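Long-range contacts in succinylglutamate desuccinylase/aspartoacylase (Shewanella frigidimarina, PDB 3LWU), which binds zinc and is probably a hydrolase of the succinylglutamate desuccinylase/aspartoacylase family, acting on ester bonds: residues Gln75-Leu80 and Ala278-Leu282; Tyr83-Ile89 and Gly289-Val295. All coordinates share one frame; numbering follows the deposited sequence.

Contact 1: residues Gln75-Leu80 and Ala278-Leu282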
ATOM      1  N   GLN A  75       4.883  -7.042  30.988  1.00 13.58           N
ATOM      2  CA  GLN A  75       5.660  -7.807  31.987  1.00 13.20           C
ATOM      3  C   GLN A  75       6.262  -6.890  33.007  1.00 13.51           C
ATOM      4  O   GLN A  75       6.290  -7.201  34.190  1.00 13.17           O
ATOM      5  CB  GLN A  75       6.763  -8.645  31.344  1.00 12.77           C
ATOM      6  CG  GLN A  75       6.269  -9.798  30.450  1.00 14.62           C
ATOM      7  CD  GLN A  75       5.568 -10.910  31.225  1.00 16.07           C
ATOM      8  OE1 GLN A  75       4.895 -10.661  32.229  1.00 16.06           O
ATOM      9  NE2 GLN A  75       5.686 -12.141  30.729  1.00 15.92           N
ATOM     10  N   LEU A  76       6.688  -5.711  32.556  1.00 14.51           N
ATOM     11  CA  LEU A  76       7.276  -4.739  33.471  1.00 15.29           C
ATOM     12  C   LEU A  76       6.236  -4.278  34.509  1.00 14.94           C
ATOM     13  O   LEU A  76       6.496  -4.293  35.706  1.00 14.45           O
ATOM     14  CB  LEU A  76       7.864  -3.581  32.695  1.00 15.82           C
ATOM     15  CG  LEU A  76       8.696  -2.539  33.444  1.00 18.34           C
ATOM     16  CD1 LEU A  76       9.912  -3.167  34.153  1.00 18.21           C
ATOM     17  CD2 LEU A  76       9.128  -1.461  32.443  1.00 19.34           C
HETATM   18  N   MSE A  77       5.044  -3.939  34.064  1.00 14.36           N
HETATM   19  CA  MSE A  77       4.036  -3.445  34.981  1.00 14.57           C
HETATM   20  C   MSE A  77       3.603  -4.543  35.976  1.00 14.47           C
HETATM   21  O   MSE A  77       3.440  -4.271  37.167  1.00 14.73           O
HETATM   22  CB  MSE A  77       2.854  -2.881  34.217  1.00 13.95           C
HETATM   23  CG  MSE A  77       3.216  -1.587  33.483  1.00 14.83           C
HETATM   24 SE   MSE A  77       1.646  -0.675  32.732  0.75 18.79          SE
HETATM   25  CE  MSE A  77       0.851  -2.071  31.652  1.00 18.62           C
ATOM     26  N   THR A  78       3.479  -5.776  35.482  1.00 14.81           N
ATOM     27  CA  THR A  78       3.157  -6.959  36.317  1.00 14.71           C
ATOM     28  C   THR A  78       4.204  -7.099  37.415  1.00 14.94           C
ATOM     29  O   THR A  78       3.853  -7.299  38.569  1.00 15.15           O
ATOM     30  CB  THR A  78       3.072  -8.232  35.450  1.00 14.72           C
ATOM     31  OG1 THR A  78       2.111  -8.004  34.409  1.00 13.83           O
ATOM     32  CG2 THR A  78       2.689  -9.493  36.257  1.00 14.53           C
ATOM     33  N   LEU A  79       5.481  -6.944  37.065  1.00 14.90           N
ATOM     34  CA  LEU A  79       6.542  -7.018  38.063  1.00 15.34           C
ATOM     35  C   LEU A  79       6.433  -5.850  39.017  1.00 15.62           C
ATOM     36  O   LEU A  79       6.505  -6.027  40.228  1.00 16.23           O
ATOM     37  CB  LEU A  79       7.925  -7.045  37.400  1.00 15.08           C
ATOM     38  CG  LEU A  79       8.287  -8.338  36.623  1.00 15.67           C
ATOM     39  CD1 LEU A  79       9.542  -8.117  35.790  1.00 15.07           C
ATOM     40  CD2 LEU A  79       8.434  -9.568  37.557  1.00 16.99           C
ATOM     41  N   LEU A  80       6.225  -4.644  38.489  1.00 16.05           N
ATOM     42  CA  LEU A  80       6.164  -3.477  39.344  1.00 15.28           C
ATOM     43  C   LEU A  80       5.053  -3.522  40.414  1.00 16.23           C
ATOM     44  O   LEU A  80       5.180  -2.845  41.447  1.00 16.52           O
ATOM     45  CB  LEU A  80       6.068  -2.198  38.529  1.00 15.10           C
ATOM     46  CG  LEU A  80       7.329  -1.801  37.750  1.00 14.04           C
ATOM     47  CD1 LEU A  80       6.949  -0.741  36.686  1.00 11.92           C
ATOM     48  CD2 LEU A  80       8.431  -1.293  38.701  1.00  9.89           C
ATOM     49  N   ALA A 278      12.127  -7.237  30.434  1.00 16.03           N
ATOM     50  CA  ALA A 278      11.625  -6.497  31.582  1.00 16.05           C
ATOM     51  C   ALA A 278      12.530  -6.634  32.801  1.00 15.81           C
ATOM     52  O   ALA A 278      12.747  -5.681  33.486  1.00 16.11           O
ATOM     53  CB  ALA A 278      10.182  -6.890  31.937  1.00 14.66           C
ATOM     54  N   LYS A 279      13.021  -7.824  33.094  1.00 16.64           N
ATOM     55  CA  LYS A 279      13.984  -8.003  34.191  1.00 17.03           C
ATOM     56  C   LYS A 279      15.274  -7.181  34.031  1.00 16.52           C
ATOM     57  O   LYS A 279      15.809  -6.673  35.012  1.00 15.85           O
ATOM     58  CB  LYS A 279      14.331  -9.482  34.354  1.00 17.68           C
ATOM     59  CG  LYS A 279      13.178 -10.362  34.956  1.00 19.75           C
ATOM     60  CD  LYS A 279      13.540 -11.847  34.921  1.00 23.76           C
ATOM     61  CE  LYS A 279      12.600 -12.700  35.739  1.00 27.86           C
ATOM     62  NZ  LYS A 279      12.667 -14.142  35.330  1.00 31.20           N
ATOM     63  N   GLY A 280      15.773  -7.057  32.805  1.00 16.35           N
ATOM     64  CA  GLY A 280      16.954  -6.218  32.535  1.00 16.10           C
ATOM     65  C   GLY A 280      16.675  -4.738  32.741  1.00 16.31           C
ATOM     66  O   GLY A 280      17.488  -4.024  33.347  1.00 17.52           O
ATOM     67  N   ILE A 281      15.520  -4.279  32.262  1.00 15.57           N
ATOM     68  CA  ILE A 281      15.062  -2.936  32.553  1.00 15.67           C
ATOM     69  C   ILE A 281      15.001  -2.685  34.066  1.00 15.67           C
ATOM     70  O   ILE A 281      15.443  -1.652  34.529  1.00 13.86           O
ATOM     71  CB  ILE A 281      13.690  -2.589  31.883  1.00 15.45           C
ATOM     72  CG1 ILE A 281      13.846  -2.531  30.351  1.00 15.51           C
ATOM     73  CG2 ILE A 281      13.159  -1.250  32.433  1.00 15.30           C
ATOM     74  CD1 ILE A 281      12.486  -2.345  29.536  1.00 12.31           C
ATOM     75  N   LEU A 282      14.439  -3.630  34.815  1.00 16.07           N
ATOM     76  CA  LEU A 282      14.376  -3.491  36.276  1.00 16.77           C
ATOM     77  C   LEU A 282      15.750  -3.446  36.921  1.00 15.88           C
ATOM     78  O   LEU A 282      15.948  -2.765  37.920  1.00 14.64           O
ATOM     79  CB  LEU A 282      13.549  -4.613  36.893  1.00 17.14           C
ATOM     80  CG  LEU A 282      12.038  -4.398  36.780  1.00 20.64           C
ATOM     81  CD1 LEU A 282      11.298  -5.701  37.108  1.00 25.22           C
ATOM     82  CD2 LEU A 282      11.566  -3.290  37.745  1.00 23.88           C
TER
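Leu76 sets CG anti to the backbone N (chi1 -172°), which turns its CD1 in to the branch point of Leu282, 3.6 Å from Leu282 CG; Leu282 in turn keeps CG anti to its own carbonyl carbon (chi1 -79°). The two side chains run antiparallel alongside one another. The other methyl of Leu76 serves a different neighbour: Leu76 CD2 touches CG2 of Ile281 at 4.0 Å, the two side chains nearly perpendicular. Leu282 is forked in the same manner. Its CD1 presses on Leu79, where Leu282 CD1 and Leu79 CD1 form a squeezed methyl pair at 3.3 Å, while Leu282 CD2 rests 3.8 Å from Leu80 CD2. Leu282 is in this way wedged among three leucines of the facing helix. Where the backbones come nearest, the small Ala278 lets them do so: Ala278 CB sits 3.7 Å from Leu76 N and also meets CB of Gln75. Beyond CB, Gln75 bends at chi2 and its amide turns to Leu271, NE2 giving a hydrogen bond to the carbonyl oxygen there. Side chain meets side chain through carbon alone, and the two segments share no polar bond. Leu76 also reaches strand 89-92, touching Leu91, so the interlocked leucines continue onto that strand. The short helical segments approach to 9.6 Å between axes and cross at -56°. Ile281 stands about 11 Å, side chain to side chain, from the zinc ligand His192, so the packing lies near, but not at, the zinc site. Two helices joined through leucine and alanine side chains, and packed on a strand, are in keeping with the alpha/beta catalytic domain of zinc-dependent M14-like hydrolases.

Contact 2: residues Tyr83-Ile89 and Gly289-Val295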
ATOM      1  N   TYR A  83       7.108  -4.464  43.440  1.00 17.34           N
ATOM      2  CA  TYR A  83       8.293  -3.715  43.844  1.00 17.03           C
ATOM      3  C   TYR A  83       7.847  -2.372  44.396  1.00 16.51           C
ATOM      4  O   TYR A  83       6.785  -1.873  44.032  1.00 15.81           O
ATOM      5  CB  TYR A  83       9.255  -3.514  42.664  1.00 17.64           C
ATOM      6  CG  TYR A  83       9.920  -4.791  42.231  1.00 19.61           C
ATOM      7  CD1 TYR A  83      10.968  -5.315  42.956  1.00 22.87           C
ATOM      8  CD2 TYR A  83       9.504  -5.489  41.106  1.00 23.48           C
ATOM      9  CE1 TYR A  83      11.586  -6.483  42.590  1.00 23.08           C
ATOM     10  CE2 TYR A  83      10.125  -6.700  40.743  1.00 23.50           C
ATOM     11  CZ  TYR A  83      11.162  -7.165  41.503  1.00 23.19           C
ATOM     12  OH  TYR A  83      11.808  -8.320  41.225  1.00 27.20           O
ATOM     13  N   GLN A  84       8.633  -1.813  45.312  1.00 15.64           N
ATOM     14  CA  GLN A  84       8.335  -0.501  45.830  1.00 15.29           C
ATOM     15  C   GLN A  84       8.904   0.583  44.908  1.00 14.94           C
ATOM     16  O   GLN A  84      10.137   0.714  44.763  1.00 15.36           O
ATOM     17  CB  GLN A  84       8.897  -0.346  47.232  1.00 15.68           C
ATOM     18  CG  GLN A  84       8.706   1.043  47.784  1.00 15.83           C
ATOM     19  CD  GLN A  84       8.929   1.078  49.258  1.00 17.90           C
ATOM     20  OE1 GLN A  84      10.071   0.999  49.743  1.00 15.70           O
ATOM     21  NE2 GLN A  84       7.837   1.207  49.998  1.00 15.52           N
ATOM     22  N   VAL A  85       8.006   1.380  44.321  1.00 13.41           N
ATOM     23  CA  VAL A  85       8.367   2.385  43.357  1.00 12.89           C
ATOM     24  C   VAL A  85       8.699   3.685  44.094  1.00 13.07           C
ATOM     25  O   VAL A  85       7.851   4.272  44.765  1.00 12.77           O
ATOM     26  CB  VAL A  85       7.232   2.585  42.316  1.00 13.41           C
ATOM     27  CG1 VAL A  85       7.635   3.617  41.260  1.00 13.50           C
ATOM     28  CG2 VAL A  85       6.888   1.242  41.604  1.00 11.86           C
ATOM     29  N   LEU A  86       9.942   4.120  43.971  1.00 13.37           N
ATOM     30  CA  LEU A  86      10.407   5.340  44.637  1.00 14.56           C
ATOM     31  C   LEU A  86      10.215   6.553  43.730  1.00 15.01           C
ATOM     32  O   LEU A  86       9.809   7.628  44.205  1.00 15.36           O
ATOM     33  CB  LEU A  86      11.866   5.209  45.060  1.00 14.14           C
ATOM     34  CG  LEU A  86      12.193   4.043  46.013  1.00 14.83           C
ATOM     35  CD1 LEU A  86      13.706   3.994  46.281  1.00 13.42           C
ATOM     36  CD2 LEU A  86      11.398   4.140  47.329  1.00 13.75           C
ATOM     37  N   GLY A  87      10.490   6.384  42.438  1.00 14.90           N
ATOM     38  CA  GLY A  87      10.337   7.472  41.488  1.00 15.36           C
ATOM     39  C   GLY A  87       9.209   7.215  40.524  1.00 15.38           C
ATOM     40  O   GLY A  87       8.901   6.063  40.225  1.00 15.79           O
ATOM     41  N   ASP A  88       8.601   8.272  40.009  1.00 15.22           N
ATOM     42  CA  ASP A  88       7.475   8.112  39.084  1.00 14.75           C
ATOM     43  C   ASP A  88       7.903   7.282  37.860  1.00 14.50           C
ATOM     44  O   ASP A  88       8.990   7.495  37.312  1.00 13.26           O
ATOM     45  CB  ASP A  88       6.938   9.484  38.608  1.00 15.30           C
ATOM     46  CG  ASP A  88       6.152  10.235  39.671  1.00 16.29           C
ATOM     47  OD1 ASP A  88       5.748   9.677  40.721  1.00 13.80           O
ATOM     48  OD2 ASP A  88       5.883  11.424  39.413  1.00 19.92           O
ATOM     49  N   ILE A  89       7.028   6.360  37.433  1.00 13.80           N
ATOM     50  CA  ILE A  89       7.214   5.589  36.206  1.00 13.64           C
ATOM     51  C   ILE A  89       5.982   5.755  35.379  1.00 13.96           C
ATOM     52  O   ILE A  89       4.875   5.433  35.818  1.00 13.88           O
ATOM     53  CB  ILE A  89       7.463   4.092  36.439  1.00 13.62           C
ATOM     54  CG1 ILE A  89       8.657   3.907  37.381  1.00 14.83           C
ATOM     55  CG2 ILE A  89       7.733   3.328  35.082  1.00 13.46           C
ATOM     56  CD1 ILE A  89       8.917   2.453  37.797  1.00 15.68           C
ATOM     57  N   GLY A 289      18.022   3.655  41.500  1.00 17.51           N
ATOM     58  CA  GLY A 289      17.221   4.047  42.688  1.00 17.27           C
ATOM     59  C   GLY A 289      15.767   4.422  42.332  1.00 17.27           C
ATOM     60  O   GLY A 289      15.108   5.132  43.074  1.00 17.31           O
ATOM     61  N   VAL A 290      15.257   3.965  41.191  1.00 15.93           N
ATOM     62  CA  VAL A 290      13.852   4.215  40.852  1.00 14.80           C
ATOM     63  C   VAL A 290      12.973   3.267  41.672  1.00 14.95           C
ATOM     64  O   VAL A 290      11.842   3.592  41.998  1.00 15.28           O
ATOM     65  CB  VAL A 290      13.566   4.033  39.329  1.00 15.63           C
ATOM     66  CG1 VAL A 290      12.069   4.168  39.009  1.00 12.88           C
ATOM     67  CG2 VAL A 290      14.380   5.036  38.511  1.00 14.26           C
ATOM     68  N   ILE A 291      13.484   2.079  41.972  1.00 14.45           N
ATOM     69  CA  ILE A 291      12.804   1.151  42.858  1.00 13.91           C
ATOM     70  C   ILE A 291      13.668   0.864  44.078  1.00 13.54           C
ATOM     71  O   ILE A 291      14.890   1.067  44.034  1.00 12.85           O
ATOM     72  CB  ILE A 291      12.384  -0.167  42.143  1.00 14.05           C
ATOM     73  CG1 ILE A 291      13.581  -0.935  41.585  1.00 14.71           C
ATOM     74  CG2 ILE A 291      11.302   0.116  41.068  1.00 12.64           C
ATOM     75  CD1 ILE A 291      13.241  -2.394  41.181  1.00 16.03           C
ATOM     76  N   ALA A 292      13.054   0.385  45.159  1.00 13.22           N
ATOM     77  CA  ALA A 292      13.797   0.181  46.423  1.00 13.61           C
ATOM     78  C   ALA A 292      14.678  -1.074  46.413  1.00 13.89           C
ATOM     79  O   ALA A 292      15.756  -1.101  47.004  1.00 13.43           O
ATOM     80  CB  ALA A 292      12.842   0.169  47.616  1.00 13.77           C
ATOM     81  N   GLU A 293      14.231  -2.101  45.713  1.00 14.68           N
ATOM     82  CA  GLU A 293      14.921  -3.373  45.698  1.00 15.33           C
ATOM     83  C   GLU A 293      16.199  -3.369  44.839  1.00 16.05           C
ATOM     84  O   GLU A 293      16.323  -2.605  43.874  1.00 15.74           O
ATOM     85  CB  GLU A 293      13.966  -4.473  45.218  1.00 15.81           C
ATOM     86  CG  GLU A 293      12.799  -4.701  46.182  1.00 16.72           C
ATOM     87  CD  GLU A 293      11.624  -3.720  45.978  1.00 16.95           C
ATOM     88  OE1 GLU A 293      11.642  -2.923  45.031  1.00 14.89           O
ATOM     89  OE2 GLU A 293      10.677  -3.755  46.775  1.00 18.19           O
ATOM     90  N   LYS A 294      17.143  -4.214  45.238  1.00 16.19           N
ATOM     91  CA  LYS A 294      18.294  -4.536  44.440  1.00 17.93           C
ATOM     92  C   LYS A 294      17.893  -5.626  43.465  1.00 17.65           C
ATOM     93  O   LYS A 294      17.559  -6.719  43.877  1.00 18.11           O
ATOM     94  CB  LYS A 294      19.453  -5.012  45.313  1.00 18.50           C
ATOM     95  CG  LYS A 294      20.766  -5.226  44.541  1.00 23.99           C
ATOM     96  CD  LYS A 294      21.996  -5.057  45.461  1.00 29.49           C
ATOM     97  CE  LYS A 294      23.287  -5.514  44.769  1.00 33.85           C
ATOM     98  NZ  LYS A 294      23.441  -7.020  44.798  1.00 36.25           N
ATOM     99  N   VAL A 295      17.882  -5.316  42.177  1.00 17.39           N
ATOM    100  CA  VAL A 295      17.663  -6.315  41.153  1.00 17.58           C
ATOM    101  C   VAL A 295      18.949  -6.378  40.341  1.00 18.71           C
ATOM    102  O   VAL A 295      19.362  -5.374  39.757  1.00 19.14           O
ATOM    103  CB  VAL A 295      16.526  -5.928  40.256  1.00 18.05           C
ATOM    104  CG1 VAL A 295      16.356  -6.994  39.120  1.00 16.44           C
ATOM    105  CG2 VAL A 295      15.235  -5.715  41.105  1.00 16.44           C
TER
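Gln84 is gripped at both ends of its backbone. Gln84 N points its hydrogen between the two carboxylate oxygens of Glu293, 3.2 Å from Glu293 OE2 and 3.2 Å from Glu293 OE1; each oxygen uses its syn lone pair, and the bond to OE2 is the straighter (160° against 142°). Gln84 O accepts from Ala292 N at 3.0 Å and receives a CA-H...O contact from Ile291. Further on, Val290 O takes two donors from the same face of its plane, Leu86 N at 2.8 Å and Gly87 N at 3.1 Å. The bonds from Ala292 N to Gln84 O and from Leu86 N to Val290 O flank the single beta bridge of Val85 with Ile291.

A bend at chi2 (84°) turns the Glu293 carboxylate back to the Gln84 amide and lays Glu293 OE1 at the edge of the Tyr83 ring, 3.2 Å from Tyr83 CD1. An alanine in place of Glu293 would probably leave the Gln84 N-H without this acceptor and open a gap beside the Tyr83 ring. Leu86 CD1 packs against Ala292, and Ile89 CD1 meets Val290 CG1 at 3.8 Å.

Gly289 closes helix 271-287 in a Schellman motif, and Ser286 OG of that helix bonds to Glu293 O and Val295 N. Ile89 enters strand 89-92, Ile291 packs on Leu80 of helix 68-80, and Tyr83 leans on Leu282 of helix 271-287.

In the fold
The two contacts follow one another along the same pair of chain regions. Helix 68-80 supplies 75-80 and leads into 83-89; some 190 residues later helix 271-287 supplies 278-282 and leads into 289-295, so the segments alternate between contacts 1 and 2. Their centres lie 11 Å apart, on the same side of the chain's centre, with contact 2 farther out. They also touch directly: Leu80 CD2 is 3.9 Å from Ile89 CD1, and Leu282 CD2 is 3.9 Å from Ile291 CD1. Apolar helix packing thus passes into backbone pairing between the exit loops, joining sequence-distant parts of this probable zinc hydrolase beside strand 89-92.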